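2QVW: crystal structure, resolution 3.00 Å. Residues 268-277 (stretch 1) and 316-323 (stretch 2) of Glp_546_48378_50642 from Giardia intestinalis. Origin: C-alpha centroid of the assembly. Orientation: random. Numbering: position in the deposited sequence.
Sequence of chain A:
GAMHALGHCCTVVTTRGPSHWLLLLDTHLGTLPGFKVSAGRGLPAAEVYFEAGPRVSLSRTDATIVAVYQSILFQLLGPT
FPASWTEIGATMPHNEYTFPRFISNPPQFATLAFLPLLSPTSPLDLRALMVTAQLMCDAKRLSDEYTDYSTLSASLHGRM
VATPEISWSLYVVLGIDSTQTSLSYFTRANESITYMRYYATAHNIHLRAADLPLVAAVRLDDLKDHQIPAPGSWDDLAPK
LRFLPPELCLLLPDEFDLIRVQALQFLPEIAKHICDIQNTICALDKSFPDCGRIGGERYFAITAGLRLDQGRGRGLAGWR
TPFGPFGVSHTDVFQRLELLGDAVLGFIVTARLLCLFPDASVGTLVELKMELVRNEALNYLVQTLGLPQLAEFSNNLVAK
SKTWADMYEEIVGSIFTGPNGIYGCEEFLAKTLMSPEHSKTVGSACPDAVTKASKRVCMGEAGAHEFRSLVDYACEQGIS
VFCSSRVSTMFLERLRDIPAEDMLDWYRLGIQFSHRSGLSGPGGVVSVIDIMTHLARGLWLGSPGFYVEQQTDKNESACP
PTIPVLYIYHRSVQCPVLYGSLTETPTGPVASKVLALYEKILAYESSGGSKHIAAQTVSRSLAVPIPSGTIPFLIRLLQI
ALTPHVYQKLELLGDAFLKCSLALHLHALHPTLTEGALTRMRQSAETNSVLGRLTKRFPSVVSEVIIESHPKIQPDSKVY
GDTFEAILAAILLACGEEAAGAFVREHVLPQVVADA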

ATOM      1  N   PRO A 268       9.691  -1.565  24.123  1.00 25.21           N
ATOM      2  CA  PRO A 268      10.866  -2.065  23.417  1.00 25.11           C
ATOM      3  C   PRO A 268      10.389  -2.473  22.018  1.00 25.03           C
ATOM      4  O   PRO A 268      11.060  -2.217  21.009  1.00 25.05           O
ATOM      5  CB  PRO A 268      11.276  -3.262  24.264  1.00 25.37           C
ATOM      6  CG  PRO A 268      10.841  -2.866  25.635  1.00 25.29           C
ATOM      7  CD  PRO A 268       9.485  -2.299  25.383  1.00 25.13           C
ATOM      8  N   GLU A 269       9.199  -3.085  21.989  1.00 24.98           N
ATOM      9  CA  GLU A 269       8.549  -3.560  20.772  1.00 25.14           C
ATOM     10  C   GLU A 269       8.189  -2.425  19.820  1.00 24.92           C
ATOM     11  O   GLU A 269       8.319  -2.594  18.605  1.00 25.37           O
ATOM     12  CB  GLU A 269       7.285  -4.343  21.113  1.00 25.27           C
ATOM     13  CG  GLU A 269       7.467  -5.436  22.160  1.00 27.65           C
ATOM     14  CD  GLU A 269       8.409  -6.541  21.726  1.00 31.11           C
ATOM     15  OE1 GLU A 269       8.201  -7.117  20.638  1.00 32.88           O
ATOM     16  OE2 GLU A 269       9.355  -6.839  22.488  1.00 32.31           O
ATOM     17  N   ILE A 270       7.720  -1.284  20.337  1.00 24.34           N
ATOM     18  CA  ILE A 270       7.405  -0.180  19.434  1.00 23.89           C
ATOM     19  C   ILE A 270       8.712   0.272  18.812  1.00 23.76           C
ATOM     20  O   ILE A 270       8.770   0.612  17.624  1.00 23.83           O
ATOM     21  CB  ILE A 270       6.773   1.020  20.138  1.00 23.81           C
ATOM     22  CG1 ILE A 270       5.408   0.636  20.704  1.00 23.89           C
ATOM     23  CG2 ILE A 270       6.620   2.174  19.146  1.00 23.61           C
ATOM     24  CD1 ILE A 270       4.666   1.811  21.304  1.00 39.53           C
ATOM     25  N   ALA A 271       9.762   0.279  19.625  1.00 23.70           N
ATOM     26  CA  ALA A 271      11.082   0.658  19.135  1.00 23.74           C
ATOM     27  C   ALA A 271      11.463  -0.359  18.061  1.00 23.95           C
ATOM     28  O   ALA A 271      11.783   0.022  16.928  1.00 24.08           O
ATOM     29  CB  ALA A 271      12.096   0.629  20.263  1.00 23.60           C
ATOM     30  N   LYS A 272      11.419  -1.644  18.434  1.00 23.92           N
ATOM     31  CA  LYS A 272      11.727  -2.753  17.532  1.00 24.03           C
ATOM     32  C   LYS A 272      10.965  -2.574  16.229  1.00 24.12           C
ATOM     33  O   LYS A 272      11.473  -2.861  15.147  1.00 24.14           O
ATOM     34  CB  LYS A 272      11.288  -4.085  18.138  1.00 24.01           C
ATOM     35  CG  LYS A 272      11.988  -4.524  19.416  1.00 24.66           C
ATOM     36  CD  LYS A 272      11.460  -5.909  19.822  1.00 25.58           C
ATOM     37  CE  LYS A 272      12.113  -6.438  21.078  1.00 25.98           C
ATOM     38  NZ  LYS A 272      11.587  -7.774  21.417  1.00 28.14           N
ATOM     39  N   HIS A 273       9.728  -2.110  16.351  1.00 24.27           N
ATOM     40  CA  HIS A 273       8.886  -1.894  15.194  1.00 24.39           C
ATOM     41  C   HIS A 273       9.575  -0.922  14.261  1.00 24.73           C
ATOM     42  O   HIS A 273       9.773  -1.203  13.080  1.00 24.71           O
ATOM     43  CB  HIS A 273       7.549  -1.329  15.636  1.00 24.20           C
ATOM     44  CG  HIS A 273       6.529  -1.276  14.544  1.00 23.96           C
ATOM     45  ND1 HIS A 273       6.148  -2.388  13.827  1.00 23.64           N
ATOM     46  CD2 HIS A 273       5.798  -0.246  14.058  1.00 23.49           C
ATOM     47  CE1 HIS A 273       5.225  -2.045  12.948  1.00 23.90           C
ATOM     48  NE2 HIS A 273       4.995  -0.750  13.068  1.00 23.32           N
ATOM     49  N   ILE A 274       9.942   0.227  14.807  1.00 25.26           N
ATOM     50  CA  ILE A 274      10.636   1.253  14.045  1.00 25.78           C
ATOM     51  C   ILE A 274      11.915   0.676  13.445  1.00 26.46           C
ATOM     52  O   ILE A 274      12.278   0.990  12.317  1.00 26.67           O
ATOM     53  CB  ILE A 274      10.999   2.449  14.953  1.00 25.61           C
ATOM     54  CG1 ILE A 274       9.721   3.128  15.447  1.00 25.54           C
ATOM     55  CG2 ILE A 274      11.841   3.444  14.202  1.00 25.17           C
ATOM     56  CD1 ILE A 274       9.968   4.315  16.330  1.00 39.53           C
ATOM     57  N   CYS A 275      12.597  -0.164  14.217  1.00 27.43           N
ATOM     58  CA  CYS A 275      13.836  -0.787  13.768  1.00 27.93           C
ATOM     59  C   CYS A 275      13.510  -1.768  12.658  1.00 27.54           C
ATOM     60  O   CYS A 275      14.217  -1.860  11.649  1.00 27.52           O
ATOM     61  CB  CYS A 275      14.505  -1.528  14.924  1.00 28.13           C
ATOM     62  SG  CYS A 275      16.012  -2.398  14.451  1.00 32.37           S
ATOM     63  N   ASP A 276      12.429  -2.509  12.863  1.00 27.48           N
ATOM     64  CA  ASP A 276      11.978  -3.488  11.886  1.00 27.36           C
ATOM     65  C   ASP A 276      11.836  -2.720  10.580  1.00 27.09           C
ATOM     66  O   ASP A 276      12.602  -2.919   9.629  1.00 27.02           O
ATOM     67  CB  ASP A 276      10.621  -4.056  12.317  1.00 27.48           C
ATOM     68  CG  ASP A 276      10.251  -5.348  11.597  1.00 28.11           C
ATOM     69  OD1 ASP A 276      10.905  -5.714  10.595  1.00 29.70           O
ATOM     70  OD2 ASP A 276       9.282  -5.997  12.042  1.00 28.53           O
ATOM     71  N   ILE A 277      10.856  -1.824  10.566  1.00 26.90           N
ATOM     72  CA  ILE A 277      10.585  -0.995   9.408  1.00 26.79           C
ATOM     73  C   ILE A 277      11.878  -0.541   8.732  1.00 27.13           C
ATOM     74  O   ILE A 277      12.252  -1.061   7.682  1.00 27.36           O
ATOM     75  CB  ILE A 277       9.784   0.256   9.802  1.00 26.57           C
ATOM     76  CG1 ILE A 277       8.432  -0.146  10.406  1.00 25.91           C
ATOM     77  CG2 ILE A 277       9.581   1.138   8.593  1.00 26.39           C
ATOM     78  CD1 ILE A 277       7.487   1.018  10.617  1.00 39.53           C
ATOM     79  N   LEU A 316       4.010 -12.136  13.139  1.00 41.99           N
ATOM     80  CA  LEU A 316       4.658 -12.050  11.840  1.00 40.39           C
ATOM     81  C   LEU A 316       6.125 -11.707  12.037  1.00 39.67           C
ATOM     82  O   LEU A 316       7.013 -12.453  11.623  1.00 39.60           O
ATOM     83  CB  LEU A 316       3.990 -10.965  10.987  1.00 40.22           C
ATOM     84  CG  LEU A 316       4.346 -10.931   9.501  1.00 39.12           C
ATOM     85  CD1 LEU A 316       3.979 -12.253   8.849  1.00 38.88           C
ATOM     86  CD2 LEU A 316       3.611  -9.796   8.836  1.00 38.22           C
ATOM     87  N   ALA A 317       6.367 -10.566  12.666  1.00 38.73           N
ATOM     88  CA  ALA A 317       7.717 -10.109  12.934  1.00 37.82           C
ATOM     89  C   ALA A 317       7.939 -10.162  14.438  1.00 37.13           C
ATOM     90  O   ALA A 317       7.908  -9.129  15.115  1.00 37.07           O
ATOM     91  CB  ALA A 317       7.889  -8.692  12.430  1.00 37.89           C
ATOM     92  N   GLY A 318       8.170 -11.367  14.952  1.00 36.50           N
ATOM     93  CA  GLY A 318       8.366 -11.540  16.375  1.00 35.93           C
ATOM     94  C   GLY A 318       7.016 -11.892  16.953  1.00 35.40           C
ATOM     95  O   GLY A 318       6.403 -12.867  16.519  1.00 35.33           O
ATOM     96  N   TRP A 319       6.545 -11.105  17.917  1.00 34.97           N
ATOM     97  CA  TRP A 319       5.246 -11.357  18.534  1.00 34.74           C
ATOM     98  C   TRP A 319       4.248 -10.403  17.926  1.00 34.15           C
ATOM     99  O   TRP A 319       3.037 -10.599  18.014  1.00 34.12           O
ATOM    100  CB  TRP A 319       5.304 -11.125  20.042  1.00 35.32           C
ATOM    101  CG  TRP A 319       6.276 -12.016  20.755  1.00 36.91           C
ATOM    102  CD1 TRP A 319       7.640 -11.975  20.674  1.00 37.77           C
ATOM    103  CD2 TRP A 319       5.959 -13.101  21.638  1.00 37.46           C
ATOM    104  NE1 TRP A 319       8.193 -12.967  21.453  1.00 37.50           N
ATOM    105  CE2 TRP A 319       7.184 -13.673  22.054  1.00 37.43           C
ATOM    106  CE3 TRP A 319       4.764 -13.645  22.118  1.00 37.99           C
ATOM    107  CZ2 TRP A 319       7.241 -14.766  22.928  1.00 37.83           C
ATOM    108  CZ3 TRP A 319       4.823 -14.729  22.986  1.00 39.14           C
ATOM    109  CH2 TRP A 319       6.052 -15.276  23.383  1.00 38.67           C
ATOM    110  N   ARG A 320       4.780  -9.373  17.286  1.00 33.40           N
ATOM    111  CA  ARG A 320       3.966  -8.343  16.661  1.00 32.45           C
ATOM    112  C   ARG A 320       3.522  -8.631  15.226  1.00 31.97           C
ATOM    113  O   ARG A 320       4.230  -9.285  14.455  1.00 31.82           O
ATOM    114  CB  ARG A 320       4.733  -7.028  16.709  1.00 32.30           C
ATOM    115  CG  ARG A 320       6.154  -7.155  16.231  1.00 32.00           C
ATOM    116  CD  ARG A 320       6.854  -5.813  16.223  1.00 32.82           C
ATOM    117  NE  ARG A 320       8.171  -5.950  15.620  1.00 33.63           N
ATOM    118  CZ  ARG A 320       9.169  -6.613  16.189  1.00 33.98           C
ATOM    119  NH1 ARG A 320       8.990  -7.185  17.376  1.00 33.97           N
ATOM    120  NH2 ARG A 320      10.331  -6.728  15.564  1.00 34.13           N
ATOM    121  N   THR A 321       2.344  -8.124  14.879  1.00 31.45           N
ATOM    122  CA  THR A 321       1.781  -8.298  13.550  1.00 31.01           C
ATOM    123  C   THR A 321       1.128  -6.999  13.126  1.00 30.74           C
ATOM    124  O   THR A 321       0.096  -6.622  13.663  1.00 30.78           O
ATOM    125  CB  THR A 321       0.727  -9.398  13.542  1.00 31.09           C
ATOM    126  OG1 THR A 321       1.349 -10.652  13.830  1.00 31.28           O
ATOM    127  CG2 THR A 321       0.060  -9.484  12.194  1.00 31.53           C
ATOM    128  N   PRO A 322       1.729  -6.300  12.148  1.00 30.54           N
ATOM    129  CA  PRO A 322       1.289  -5.018  11.578  1.00 30.47           C
ATOM    130  C   PRO A 322      -0.003  -5.119  10.776  1.00 30.57           C
ATOM    131  O   PRO A 322      -0.186  -6.050   9.990  1.00 30.72           O
ATOM    132  CB  PRO A 322       2.463  -4.610  10.680  1.00 30.26           C
ATOM    133  CG  PRO A 322       3.627  -5.410  11.207  1.00 30.47           C
ATOM    134  CD  PRO A 322       2.988  -6.729  11.522  1.00 30.74           C
ATOM    135  N   PHE A 323      -0.902  -4.162  10.965  1.00 30.66           N
ATOM    136  CA  PHE A 323      -2.150  -4.177  10.222  1.00 30.93           C
ATOM    137  C   PHE A 323      -2.354  -2.861   9.497  1.00 31.36           C
ATOM    138  O   PHE A 323      -2.021  -1.790  10.010  1.00 31.55           O
ATOM    139  CB  PHE A 323      -3.336  -4.454  11.147  1.00 30.95           C
ATOM    140  CG  PHE A 323      -3.388  -3.573  12.368  1.00 30.34           C
ATOM    141  CD1 PHE A 323      -2.814  -3.985  13.566  1.00 30.63           C
ATOM    142  CD2 PHE A 323      -4.029  -2.344  12.327  1.00 29.95           C
ATOM    143  CE1 PHE A 323      -2.880  -3.184  14.708  1.00 30.44           C
ATOM    144  CE2 PHE A 323      -4.098  -1.538  13.462  1.00 30.61           C
ATOM    145  CZ  PHE A 323      -3.523  -1.960  14.655  1.00 30.00           C
TER

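Residues 268-277 form one run of a longer helix. Stretch 2 is a turn that leads into a short strand, which includes R320 to P322. The helix and strand axes cross at 52° and come no closer than 10.6 Å. Side chains must therefore bridge the gap, and no hydrogen bond links the two stretches.

R320 covers the most surface. Its side chain reaches to the helix and lays one face of the guanidinium over the backbone at E269 O and H273 N and over K272 CB. Acidic residues on the helix pair with its charge. E269 OE1 lies 3.4 Å from R320 NH1 in a salt bridge. D276 OD2 meets R320 NH2 at 3.7 Å, a long salt bridge, and sits near the guanidinium plane. E269 also holds K272 within the helix, with K272 NZ donating to E269 OE2 at 2.6 Å. The aliphatic part of K272 packs on the arginine, K272 CD to R320 NH1 at 3.7 Å.

D276 also touches the turn, its OD2 lying 3.1 Å from A317 CB. The turn is closed by A317 N donating to R320 O at 3.1 Å.

H273 adds van der Waals packing. Its ring edge meets P322, with H273 CE1 4.1 Å from P322 CG.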